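Local coordinates for protein intracellular protease/amidase (Salmonella enterica subsp. enterica serovar Typhimurium, PDB 4K2H) that is of unknown function but binds zinc in the crystal and, as a member of the DJ-1/PfpI family, may have peptidase activity, at residues V7-A12 / A18-T23; E35-A40 / A65-V70; A69-G74 / L164-R169; K100-I105 / R111-H116. The protein carries 1 engineered substitution. One frame throughout, in Å; residues are numbered along the deposited sequence.

Contact 1 of 4, residues V7-A12 / A18-T23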
loop_
_atom_site.group_PDB
_atom_site.type_symbol
_atom_site.label_atom_id
_atom_site.label_comp_id
_atom_site.label_asym_id
_atom_site.label_seq_id
_atom_site.Cartn_x
_atom_site.Cartn_y
_atom_site.Cartn_z
ATOM N N VAL A 7 10.558 -13.005 -6.137
ATOM C CA VAL A 7 9.150 -12.843 -6.405
ATOM C C VAL A 7 8.957 -11.828 -7.534
ATOM O O VAL A 7 9.600 -10.793 -7.540
ATOM C CB VAL A 7 8.418 -12.352 -5.145
ATOM C CG1 VAL A 7 6.934 -12.092 -5.420
ATOM C CG2 VAL A 7 8.591 -13.365 -4.007
ATOM N N ALA A 8 8.097 -12.171 -8.496
ATOM C CA ALA A 8 7.642 -11.264 -9.558
ATOM C C ALA A 8 6.245 -10.719 -9.222
ATOM O O ALA A 8 5.333 -11.492 -8.894
ATOM C CB ALA A 8 7.600 -11.986 -10.909
ATOM N N VAL A 9 6.076 -9.407 -9.294
ATOM C CA VAL A 9 4.758 -8.802 -9.082
ATOM C C VAL A 9 4.372 -8.241 -10.437
ATOM O O VAL A 9 5.088 -7.408 -11.003
ATOM C CB VAL A 9 4.798 -7.692 -8.019
ATOM C CG1 VAL A 9 3.427 -7.029 -7.828
ATOM C CG2 VAL A 9 5.296 -8.239 -6.697
ATOM N N LEU A 10 3.273 -8.729 -10.990
ATOM C CA LEU A 10 2.881 -8.294 -12.324
ATOM C C LEU A 10 2.030 -7.041 -12.215
ATOM O O LEU A 10 1.062 -6.984 -11.455
ATOM C CB LEU A 10 2.103 -9.389 -13.072
ATOM C CG LEU A 10 2.801 -10.746 -13.199
ATOM C CD1 LEU A 10 2.033 -11.638 -14.146
ATOM C CD2 LEU A 10 4.236 -10.624 -13.663
ATOM N N LEU A 11 2.395 -6.047 -13.011
ATOM C CA LEU A 11 1.725 -4.760 -12.978
ATOM C C LEU A 11 1.104 -4.422 -14.330
ATOM O O LEU A 11 1.792 -3.942 -15.207
ATOM C CB LEU A 11 2.706 -3.665 -12.561
ATOM C CG LEU A 11 3.358 -3.762 -11.187
ATOM C CD1 LEU A 11 4.145 -2.487 -10.892
ATOM C CD2 LEU A 11 2.359 -4.040 -10.062
ATOM N N ALA A 12 -0.197 -4.628 -14.482
ATOM C CA ALA A 12 -0.887 -4.239 -15.711
ATOM C C ALA A 12 -1.555 -2.861 -15.513
ATOM O O ALA A 12 -1.723 -2.423 -14.379
ATOM C CB ALA A 12 -1.915 -5.288 -16.092
ATOM N N ALA A 18 -2.653 -0.628 -3.835
ATOM C CA ALA A 18 -2.549 -0.912 -2.414
ATOM C C ALA A 18 -2.227 -2.407 -2.199
ATOM O O ALA A 18 -1.350 -2.755 -1.399
ATOM C CB ALA A 18 -3.820 -0.484 -1.703
ATOM N N GLU A 19 -2.861 -3.264 -2.995
ATOM C CA GLU A 19 -2.655 -4.713 -2.894
ATOM C C GLU A 19 -1.222 -5.079 -3.224
ATOM O O GLU A 19 -0.573 -5.791 -2.461
ATOM C CB GLU A 19 -3.582 -5.464 -3.852
ATOM C CG GLU A 19 -5.046 -5.356 -3.515
ATOM C CD GLU A 19 -5.937 -5.894 -4.625
ATOM O OE1 GLU A 19 -5.442 -6.509 -5.594
ATOM O OE2 GLU A 19 -7.142 -5.654 -4.554
ATOM N N ALA A 20 -0.767 -4.604 -4.387
ATOM C CA ALA A 20 0.576 -4.786 -4.851
ATOM C C ALA A 20 1.630 -4.150 -3.959
ATOM O O ALA A 20 2.669 -4.760 -3.677
ATOM C CB ALA A 20 0.720 -4.224 -6.263
ATOM N N ILE A 21 1.416 -2.905 -3.556
ATOM C CA ILE A 21 2.463 -2.226 -2.784
ATOM C C ILE A 21 2.640 -2.785 -1.367
ATOM O O ILE A 21 3.781 -2.881 -0.912
ATOM C CB ILE A 21 2.279 -0.692 -2.730
ATOM C CG1 ILE A 21 2.580 -0.024 -4.080
ATOM C CG2 ILE A 21 3.161 -0.079 -1.664
ATOM C CD1 ILE A 21 3.138 -0.936 -5.163
ATOM N N VAL A 22 1.551 -3.147 -0.675
ATOM C CA VAL A 22 1.700 -3.725 0.674
ATOM C C VAL A 22 2.458 -5.050 0.543
ATOM O O VAL A 22 3.391 -5.296 1.303
ATOM C CB VAL A 22 0.371 -3.876 1.439
ATOM C CG1 VAL A 22 0.569 -4.574 2.789
ATOM C CG2 VAL A 22 -0.256 -2.525 1.710
ATOM N N THR A 23 2.134 -5.859 -0.475
ATOM C CA THR A 23 2.778 -7.158 -0.625
ATOM C C THR A 23 4.261 -6.966 -0.902
ATOM O O THR A 23 5.131 -7.670 -0.376
ATOM C CB THR A 23 2.164 -7.979 -1.779
ATOM O OG1 THR A 23 0.755 -8.075 -1.612
ATOM C CG2 THR A 23 2.757 -9.402 -1.818
#
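The methyl of Ala-20 rests on two neighbouring strand side chains, Val-9 and Leu-11, touching one methyl of each, and these touches make up the tight part of the contact. Ala-20 CB lies 4.2 Å from Val-9 CG1 and 4.1 Å from Leu-11 CD2. Those two strand methyls also touch each other, Val-9 CG1 and Leu-11 CD2 being 3.9 Å apart, so the helix meets a continuous hydrocarbon patch. Leu-11 reaches it by its branch end: with CG anti to the carbonyl carbon (chi1 -61°), CD2 bends back to the helix although the CB does not aim there. Because the helix offers a single methyl, the backbones come close, the CA atoms of Val-9 and Ala-20 being 7.2 Å apart. Strand 6-11 and helix 17-29 are the first two elements of a right-handed beta-alpha-beta unit completed by strand 33-38, as in the Rossmann-like sandwiches to which the DJ-1/PfpI family belongs. Glu-16, at the end of the turn between them, and Glu-17, the first residue of the helix, bind zinc, as does His-49. One helical turn further on the packing is looser: Thr-23 also points at the strand, but its CG2 stays 5.6 Å from Val-9 CG2. Its hydroxyl is used within the helix, where Thr-23 OG1 bonds to Glu-19 O at 2.8 Å, 22° off the carbonyl plane. This looser end is not a solvent side, since Phe-162 and Leu-170 of helix 159-171 pack on Thr-23 and Val-7. One turn back, Glu-19 turns its carboxylate to Gly-74 N and touches the engineered Ala-106.

Contact 2 of 4, residues E35-A40 / A65-V70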
loop_
_atom_site.group_PDB
_atom_site.type_symbol
_atom_site.label_atom_id
_atom_site.label_comp_id
_atom_site.label_asym_id
_atom_site.label_seq_id
_atom_site.Cartn_x
_atom_site.Cartn_y
_atom_site.Cartn_z
ATOM N N GLU A 35 10.852 -8.291 -7.935
ATOM C CA GLU A 35 10.866 -7.535 -9.197
ATOM C C GLU A 35 9.454 -7.224 -9.652
ATOM O O GLU A 35 8.650 -8.126 -9.845
ATOM C CB GLU A 35 11.565 -8.316 -10.293
ATOM C CG GLU A 35 12.938 -7.794 -10.648
ATOM C CD GLU A 35 13.485 -8.398 -11.930
ATOM O OE1 GLU A 35 12.907 -9.353 -12.481
ATOM O OE2 GLU A 35 14.507 -7.882 -12.403
ATOM N N THR A 36 9.143 -5.941 -9.784
ATOM C CA THR A 36 7.889 -5.531 -10.402
ATOM C C THR A 36 8.077 -5.664 -11.921
ATOM O O THR A 36 9.086 -5.230 -12.483
ATOM C CB THR A 36 7.507 -4.079 -10.010
ATOM O OG1 THR A 36 8.587 -3.200 -10.291
ATOM C CG2 THR A 36 7.259 -3.980 -8.559
ATOM N N LEU A 37 7.121 -6.301 -12.575
ATOM C CA LEU A 37 7.184 -6.486 -14.000
ATOM C C LEU A 37 5.938 -5.908 -14.645
ATOM O O LEU A 37 4.814 -6.321 -14.332
ATOM C CB LEU A 37 7.270 -7.975 -14.324
ATOM C CG LEU A 37 8.468 -8.724 -13.701
ATOM C CD1 LEU A 37 8.523 -10.172 -14.191
ATOM C CD2 LEU A 37 9.817 -8.052 -13.958
ATOM N N ALA A 38 6.133 -4.987 -15.574
ATOM C CA ALA A 38 5.042 -4.518 -16.411
ATOM C C ALA A 38 4.779 -5.527 -17.514
ATOM O O ALA A 38 5.650 -6.294 -17.865
ATOM C CB ALA A 38 5.391 -3.167 -17.028
ATOM N N CYS A 39 3.601 -5.519 -18.097
ATOM C CA CYS A 39 3.221 -6.658 -18.942
ATOM C C CYS A 39 3.233 -6.452 -20.441
ATOM O O CYS A 39 3.217 -7.424 -21.196
ATOM C CB CYS A 39 1.884 -7.193 -18.466
ATOM S SG CYS A 39 2.105 -7.741 -16.759
ATOM N N ALA A 40 3.288 -5.215 -20.888
ATOM C CA ALA A 40 3.388 -4.974 -22.309
ATOM C C ALA A 40 4.674 -4.175 -22.574
ATOM O O ALA A 40 5.732 -4.520 -22.033
ATOM C CB ALA A 40 2.125 -4.263 -22.805
ATOM N N ALA A 65 13.055 -16.567 -17.215
ATOM C CA ALA A 65 13.306 -16.405 -15.790
ATOM C C ALA A 65 12.258 -17.168 -15.033
ATOM O O ALA A 65 11.104 -17.227 -15.438
ATOM C CB ALA A 65 13.256 -14.944 -15.386
ATOM N N LEU A 66 12.665 -17.744 -13.921
ATOM C CA LEU A 66 11.796 -18.586 -13.151
ATOM C C LEU A 66 11.843 -18.115 -11.714
ATOM O O LEU A 66 12.803 -18.359 -10.990
ATOM C CB LEU A 66 12.268 -20.027 -13.286
ATOM C CG LEU A 66 11.257 -21.098 -12.894
ATOM C CD1 LEU A 66 9.978 -20.967 -13.704
ATOM C CD2 LEU A 66 11.874 -22.481 -13.090
ATOM N N PHE A 67 10.805 -17.396 -11.331
ATOM C CA PHE A 67 10.640 -16.849 -10.007
ATOM C C PHE A 67 10.072 -17.920 -9.082
ATOM O O PHE A 67 9.427 -18.864 -9.537
ATOM C CB PHE A 67 9.688 -15.609 -10.066
ATOM C CG PHE A 67 10.275 -14.445 -10.797
ATOM C CD1 PHE A 67 10.971 -13.461 -10.114
ATOM C CD2 PHE A 67 10.191 -14.360 -12.168
ATOM C CE1 PHE A 67 11.585 -12.412 -10.790
ATOM C CE2 PHE A 67 10.753 -13.285 -12.848
ATOM C CZ PHE A 67 11.465 -12.323 -12.160
ATOM N N ASP A 68 10.283 -17.742 -7.785
ATOM C CA ASP A 68 9.743 -18.650 -6.783
ATOM C C ASP A 68 8.283 -18.354 -6.523
ATOM O O ASP A 68 7.532 -19.246 -6.082
ATOM C CB ASP A 68 10.542 -18.548 -5.490
ATOM C CG ASP A 68 11.999 -18.941 -5.682
ATOM O OD1 ASP A 68 12.283 -20.132 -5.950
ATOM O OD2 ASP A 68 12.861 -18.055 -5.597
ATOM N N ALA A 69 7.883 -17.102 -6.765
ATOM C CA ALA A 69 6.475 -16.736 -6.675
ATOM C C ALA A 69 6.109 -15.676 -7.672
ATOM O O ALA A 69 6.935 -14.830 -8.034
ATOM C CB ALA A 69 6.130 -16.244 -5.288
ATOM N N VAL A 70 4.848 -15.701 -8.083
ATOM C CA VAL A 70 4.270 -14.674 -8.969
ATOM C C VAL A 70 3.024 -14.107 -8.314
ATOM O O VAL A 70 2.030 -14.812 -8.107
ATOM C CB VAL A 70 3.863 -15.287 -10.317
ATOM C CG1 VAL A 70 3.237 -14.256 -11.232
ATOM C CG2 VAL A 70 5.064 -15.946 -10.957
#
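Glu-35 and Phe-67 mark the nearest approach of the two backbones, and even there the CA atoms stand 9.4 Å apart, because strand 6-11 runs between strand 33-38 and the chain that leads into strand 69-72. Side chains therefore span the gap. Phe-67, with CG anti to its carbonyl carbon (chi1 -67°), sends its ring over Ala-8 of the intervening strand to meet Glu-35 and Leu-37. The carboxylate arrives at the ring edge: Glu-35 OE1 lies in the ring plane, 3.3 Å from Phe-67 CZ, the planes 41° apart. Such a placement brings oxygen to the slightly positive rim of C-H groups. Higher up the glutamate, CB rests 4.1 Å from Phe-67 CE1. Leu-37 comes from the opposite direction and puts its CD1 methyl obliquely 4.1 Å from Phe-67 CE2. The main charge partner of Glu-35 is elsewhere, in a salt bridge from OE2 to Arg-62, while Lys-6 makes a cation-pi contact with the ring. Far from the zinc site, the ring, carried by the loop before strand 69-72, reaches across strand 6-11 to strand 33-38 on one face of the parallel sheet, where helix 86-97 packs in this alpha/beta sandwich.

Contact 3 of 4, residues A69-G74 / L164-R169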
loop_
_atom_site.group_PDB
_atom_site.type_symbol
_atom_site.label_atom_id
_atom_site.label_comp_id
_atom_site.label_asym_id
_atom_site.label_seq_id
_atom_site.Cartn_x
_atom_site.Cartn_y
_atom_site.Cartn_z
ATOM N N ALA A 69 7.883 -17.102 -6.765
ATOM C CA ALA A 69 6.475 -16.736 -6.675
ATOM C C ALA A 69 6.109 -15.676 -7.672
ATOM O O ALA A 69 6.935 -14.830 -8.034
ATOM C CB ALA A 69 6.130 -16.244 -5.288
ATOM N N VAL A 70 4.848 -15.701 -8.083
ATOM C CA VAL A 70 4.270 -14.674 -8.969
ATOM C C VAL A 70 3.024 -14.107 -8.314
ATOM O O VAL A 70 2.030 -14.812 -8.107
ATOM C CB VAL A 70 3.863 -15.287 -10.317
ATOM C CG1 VAL A 70 3.237 -14.256 -11.232
ATOM C CG2 VAL A 70 5.064 -15.946 -10.957
ATOM N N VAL A 71 3.084 -12.838 -7.966
ATOM C CA VAL A 71 1.926 -12.134 -7.414
ATOM C C VAL A 71 1.075 -11.522 -8.510
ATOM O O VAL A 71 1.576 -10.785 -9.364
ATOM C CB VAL A 71 2.374 -11.004 -6.484
ATOM C CG1 VAL A 71 1.171 -10.256 -5.937
ATOM C CG2 VAL A 71 3.205 -11.558 -5.359
ATOM N N LEU A 72 -0.219 -11.794 -8.462
ATOM C CA LEU A 72 -1.173 -11.226 -9.418
ATOM C C LEU A 72 -2.121 -10.303 -8.689
ATOM O O LEU A 72 -3.072 -10.756 -8.078
ATOM C CB LEU A 72 -1.937 -12.329 -10.140
ATOM C CG LEU A 72 -1.066 -13.357 -10.863
ATOM C CD1 LEU A 72 -1.947 -14.525 -11.264
ATOM C CD2 LEU A 72 -0.414 -12.753 -12.094
ATOM N N PRO A 73 -1.832 -8.995 -8.687
ATOM C CA PRO A 73 -2.740 -8.034 -8.040
ATOM C C PRO A 73 -4.095 -7.973 -8.724
ATOM O O PRO A 73 -4.257 -8.471 -9.815
ATOM C CB PRO A 73 -2.021 -6.683 -8.157
ATOM C CG PRO A 73 -0.761 -6.915 -8.903
ATOM C CD PRO A 73 -0.579 -8.389 -9.171
ATOM N N GLY A 74 -5.067 -7.379 -8.059
ATOM C CA GLY A 74 -6.381 -7.164 -8.617
ATOM C C GLY A 74 -6.486 -5.792 -9.228
ATOM O O GLY A 74 -5.511 -5.294 -9.868
ATOM N N LEU A 164 2.102 -11.859 4.496
ATOM C CA LEU A 164 2.862 -12.582 5.529
ATOM C C LEU A 164 2.826 -14.086 5.244
ATOM O O LEU A 164 3.849 -14.743 5.294
ATOM C CB LEU A 164 2.372 -12.222 6.924
ATOM C CG LEU A 164 2.563 -10.733 7.251
ATOM C CD1 LEU A 164 1.717 -10.347 8.445
ATOM C CD2 LEU A 164 4.012 -10.307 7.485
ATOM N N THR A 165 1.673 -14.606 4.855
ATOM C CA THR A 165 1.554 -16.028 4.519
ATOM C C THR A 165 2.418 -16.426 3.342
ATOM O O THR A 165 3.152 -17.429 3.400
ATOM C CB THR A 165 0.100 -16.407 4.230
ATOM O OG1 THR A 165 -0.647 -16.085 5.385
ATOM C CG2 THR A 165 -0.056 -17.900 3.966
ATOM N N LEU A 166 2.357 -15.637 2.283
ATOM C CA LEU A 166 3.240 -15.850 1.154
ATOM C C LEU A 166 4.692 -15.859 1.625
ATOM O O LEU A 166 5.454 -16.749 1.247
ATOM C CB LEU A 166 3.030 -14.764 0.090
ATOM C CG LEU A 166 4.064 -14.705 -1.039
ATOM C CD1 LEU A 166 4.178 -16.032 -1.773
ATOM C CD2 LEU A 166 3.707 -13.596 -2.017
ATOM N N SER A 167 5.077 -14.864 2.434
ATOM C CA SER A 167 6.467 -14.737 2.865
ATOM C C SER A 167 6.918 -15.961 3.665
ATOM O O SER A 167 8.021 -16.476 3.486
ATOM C CB SER A 167 6.651 -13.508 3.744
ATOM O OG SER A 167 6.412 -12.305 3.036
ATOM N N ALA A 168 6.053 -16.399 4.570
ATOM C CA ALA A 168 6.363 -17.493 5.449
ATOM C C ALA A 168 6.563 -18.747 4.615
ATOM O O ALA A 168 7.497 -19.507 4.827
ATOM C CB ALA A 168 5.235 -17.686 6.439
ATOM N N ARG A 169 5.688 -18.953 3.645
ATOM C CA ARG A 169 5.852 -20.054 2.715
ATOM C C ARG A 169 7.183 -19.979 1.919
ATOM O O ARG A 169 7.899 -20.984 1.789
ATOM C CB ARG A 169 4.677 -20.068 1.777
ATOM C CG ARG A 169 4.734 -21.187 0.774
ATOM C CD ARG A 169 4.377 -22.541 1.363
ATOM N NE ARG A 169 3.888 -23.307 0.226
ATOM C CZ ARG A 169 2.614 -23.407 -0.139
ATOM N NH1 ARG A 169 2.314 -24.095 -1.227
ATOM N NH2 ARG A 169 1.642 -22.866 0.591
#
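Leu-166 carries the helix side of this contact alone, setting one branch of its fork on each of two strand residues. CD1 of Leu-166 meets Ala-69 CB at 4.0 Å, and its other methyl, CD2, lies 3.9 Å from Val-71 CG2. From the neighbouring strand 101-104, Cys-103 SG also comes within 3.6 Å of Leu-166 CD1. The leucine stretches straight from the helix, its CG anti to the backbone N (chi1 169°), which suits a CA separation of 8.5 Å between Ala-69 and Leu-166. Val-71 comes at a slant and offers the branch that lies anti to its carbonyl carbon, whereas Ala-69 aims its methyl directly at the helix. Both belong to strand 69-72, which lies between strands 6-11 and 101-104 of the parallel sheet, and helix 159-171 lies on the same face as helix 17-29; this is one alpha layer of the three-layer alpha/beta sandwich of the DJ-1/PfpI family. The second shell begins with Val-7 of strand 6-11, which touches both Ala-69 and Val-71. Backbone bonds to Ala-8 hold Ala-69 and Val-71 in the sheet. Further out, Ser-167 leans on Ile-26 and Leu-27, joining the two helices of this layer, while its OG bonds within its own helix to Ala-163 O. Arg-169 forms a salt bridge with Glu-146 through NH2 and a hydrogen bond from NH1 to Gly-148 O.

Contact 4 of 4, residues K100-I105 / R111-H116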
loop_
_atom_site.group_PDB
_atom_site.type_symbol
_atom_site.label_atom_id
_atom_site.label_comp_id
_atom_site.label_asym_id
_atom_site.label_seq_id
_atom_site.Cartn_x
_atom_site.Cartn_y
_atom_site.Cartn_z
ATOM N N LYS A 100 5.939 -23.459 -9.033
ATOM C CA LYS A 100 6.177 -22.186 -8.323
ATOM C C LYS A 100 4.866 -21.637 -7.768
ATOM O O LYS A 100 3.769 -22.059 -8.184
ATOM C CB LYS A 100 6.845 -21.160 -9.214
ATOM C CG LYS A 100 8.080 -21.682 -9.898
ATOM C CD LYS A 100 8.961 -22.449 -8.922
ATOM C CE LYS A 100 10.346 -22.651 -9.492
ATOM N NZ LYS A 100 11.194 -23.395 -8.535
ATOM N N LEU A 101 4.977 -20.727 -6.804
ATOM C CA LEU A 101 3.783 -20.154 -6.172
ATOM C C LEU A 101 3.059 -19.112 -7.076
ATOM O O LEU A 101 3.651 -18.166 -7.599
ATOM C CB LEU A 101 4.125 -19.552 -4.796
ATOM C CG LEU A 101 4.858 -20.457 -3.790
ATOM C CD1 LEU A 101 5.194 -19.704 -2.505
ATOM C CD2 LEU A 101 4.037 -21.706 -3.485
ATOM N N ILE A 102 1.761 -19.323 -7.248
ATOM C CA ILE A 102 0.903 -18.405 -7.987
ATOM C C ILE A 102 -0.005 -17.772 -6.968
ATOM O O ILE A 102 -0.774 -18.463 -6.251
ATOM C CB ILE A 102 0.059 -19.147 -9.016
ATOM C CG1 ILE A 102 0.946 -20.077 -9.847
ATOM C CG2 ILE A 102 -0.757 -18.183 -9.857
ATOM C CD1 ILE A 102 2.098 -19.383 -10.538
ATOM N N CYS A 103 0.090 -16.458 -6.886
ATOM C CA CYS A 103 -0.461 -15.733 -5.766
ATOM C C CYS A 103 -1.330 -14.573 -6.222
ATOM O O CYS A 103 -0.882 -13.402 -6.220
ATOM C CB CYS A 103 0.655 -15.212 -4.900
ATOM S SG CYS A 103 1.919 -16.419 -4.507
ATOM N N PRO A 104 -2.583 -14.893 -6.578
ATOM C CA PRO A 104 -3.579 -13.897 -6.892
ATOM C C PRO A 104 -4.264 -13.321 -5.689
ATOM O O PRO A 104 -4.519 -14.023 -4.686
ATOM C CB PRO A 104 -4.594 -14.677 -7.716
ATOM C CG PRO A 104 -4.558 -16.031 -7.098
ATOM C CD PRO A 104 -3.075 -16.247 -6.877
ATOM N N ILE A 105 -4.586 -12.035 -5.799
ATOM C CA ILE A 105 -5.373 -11.381 -4.804
ATOM C C ILE A 105 -6.596 -10.706 -5.396
ATOM O O ILE A 105 -6.588 -10.187 -6.538
ATOM C CB ILE A 105 -4.515 -10.412 -3.970
ATOM C CG1 ILE A 105 -5.403 -9.541 -3.076
ATOM C CG2 ILE A 105 -3.658 -9.511 -4.822
ATOM C CD1 ILE A 105 -4.835 -9.356 -1.684
ATOM N N ARG A 111 -10.709 -13.547 -12.449
ATOM C CA ARG A 111 -10.520 -12.882 -13.752
ATOM C C ARG A 111 -9.336 -13.348 -14.542
ATOM O O ARG A 111 -9.372 -13.258 -15.757
ATOM C CB ARG A 111 -10.371 -11.368 -13.602
ATOM C CG ARG A 111 -11.574 -10.666 -13.028
ATOM C CD ARG A 111 -12.704 -10.541 -14.027
ATOM N NE ARG A 111 -13.688 -9.597 -13.514
ATOM C CZ ARG A 111 -13.528 -8.274 -13.484
ATOM N NH1 ARG A 111 -12.428 -7.684 -13.978
ATOM N NH2 ARG A 111 -14.492 -7.522 -12.962
ATOM N N VAL A 112 -8.274 -13.800 -13.891
ATOM C CA VAL A 112 -7.093 -14.199 -14.630
ATOM C C VAL A 112 -7.017 -15.724 -14.729
ATOM O O VAL A 112 -6.867 -16.278 -15.824
ATOM C CB VAL A 112 -5.783 -13.608 -14.029
ATOM C CG1 VAL A 112 -4.611 -13.894 -14.944
ATOM C CG2 VAL A 112 -5.886 -12.102 -13.819
ATOM N N LEU A 113 -7.123 -16.413 -13.604
ATOM C CA LEU A 113 -6.963 -17.866 -13.626
ATOM C C LEU A 113 -8.288 -18.553 -13.981
ATOM O O LEU A 113 -8.330 -19.386 -14.881
ATOM C CB LEU A 113 -6.440 -18.372 -12.286
ATOM C CG LEU A 113 -5.199 -17.650 -11.788
ATOM C CD1 LEU A 113 -4.671 -18.289 -10.525
ATOM C CD2 LEU A 113 -4.137 -17.617 -12.872
ATOM N N GLY A 114 -9.358 -18.197 -13.275
ATOM C CA GLY A 114 -10.660 -18.848 -13.463
ATOM C C GLY A 114 -11.243 -18.580 -14.843
ATOM O O GLY A 114 -11.681 -19.497 -15.537
ATOM N N ALA A 115 -11.214 -17.322 -15.257
ATOM C CA ALA A 115 -11.690 -16.944 -16.597
ATOM C C ALA A 115 -10.921 -17.610 -17.747
ATOM O O ALA A 115 -11.286 -17.427 -18.900
ATOM C CB ALA A 115 -11.658 -15.431 -16.761
ATOM N N HIS A 116 -9.852 -18.345 -17.446
ATOM C CA HIS A 116 -9.102 -19.068 -18.459
ATOM C C HIS A 116 -9.060 -20.554 -18.213
ATOM O O HIS A 116 -8.394 -21.293 -18.952
ATOM C CB HIS A 116 -7.688 -18.517 -18.530
ATOM C CG HIS A 116 -7.587 -17.311 -19.387
ATOM N ND1 HIS A 116 -8.008 -17.308 -20.693
ATOM C CD2 HIS A 116 -7.159 -16.056 -19.125
ATOM C CE1 HIS A 116 -7.835 -16.102 -21.209
ATOM N NE2 HIS A 116 -7.318 -15.323 -20.278
#
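Leu-113 meets Ile-102 and Pro-104 across a strand-turn-helix unit in which strand 101-104 leads, through the turn bearing the engineered alanine, into helix 108-114; in DJ-1 relatives this unit forms the nucleophile elbow. Helix residue Arg-111 opens the second segment and turns outward, giving a weak hydrogen bond from NH1 to Pro-76 O. It also begins a wider pi-type turn that runs to Gly-114. Val-112 is the residue whose backbone comes nearest the strand, its CA 8.5 Å from that of Pro-104. Though aimed at the strand, its side chain stays well back, with CB 6.5 Å from Pro-104 CB. Leu-113 closes the distance instead. Its CG lies anti to the carbonyl carbon (chi1 -51°), and a single methyl does all the touching: Leu-113 CD1 is 4.0 Å from Ile-102 CG2 and 4.1 Å from Pro-104 CG. The isoleucine approaches slantwise, the proline ring at about a right angle. Leu-150 of strand 150-153 packs against all three residues, and Val-92 of helix 86-97 adds to the cover of the leucine. After Gly-114 the chain leaves the core, and Ala-115 and His-116 reach the surface of the molecule. His-116 N bonds back to Leu-113 O, while its ring gives NE2 to Ala-83 O; at another edge of that ring, in its plane, Val-112 O lies 3.3 Å from His-116 CD2.

From the N terminus, contact 1 comes first, closing the short turn, with zinc ligand Glu-16 in it, between strand 6-11 and helix 17-29. Contact 2 follows in series, closing a longer, helix-free loop from strand 33-38 to the approach of strand 69-72. Contact 3 starts where contact 2 ends, both using Ala-69 and Val-70, and spans ninety residues to bring helix 159-171 back to the sheet. Within that large loop nests contact 4, a local closure of strand 101-104 with helix 108-114. All four share one parallel sheet: strand 6-11 bonds to strands 33-38 and 69-72, and Val-70 pairs with Leu-101 and Cys-103. Contacts 1 and 3 lie on one face, contacts 2 and 4 on the other.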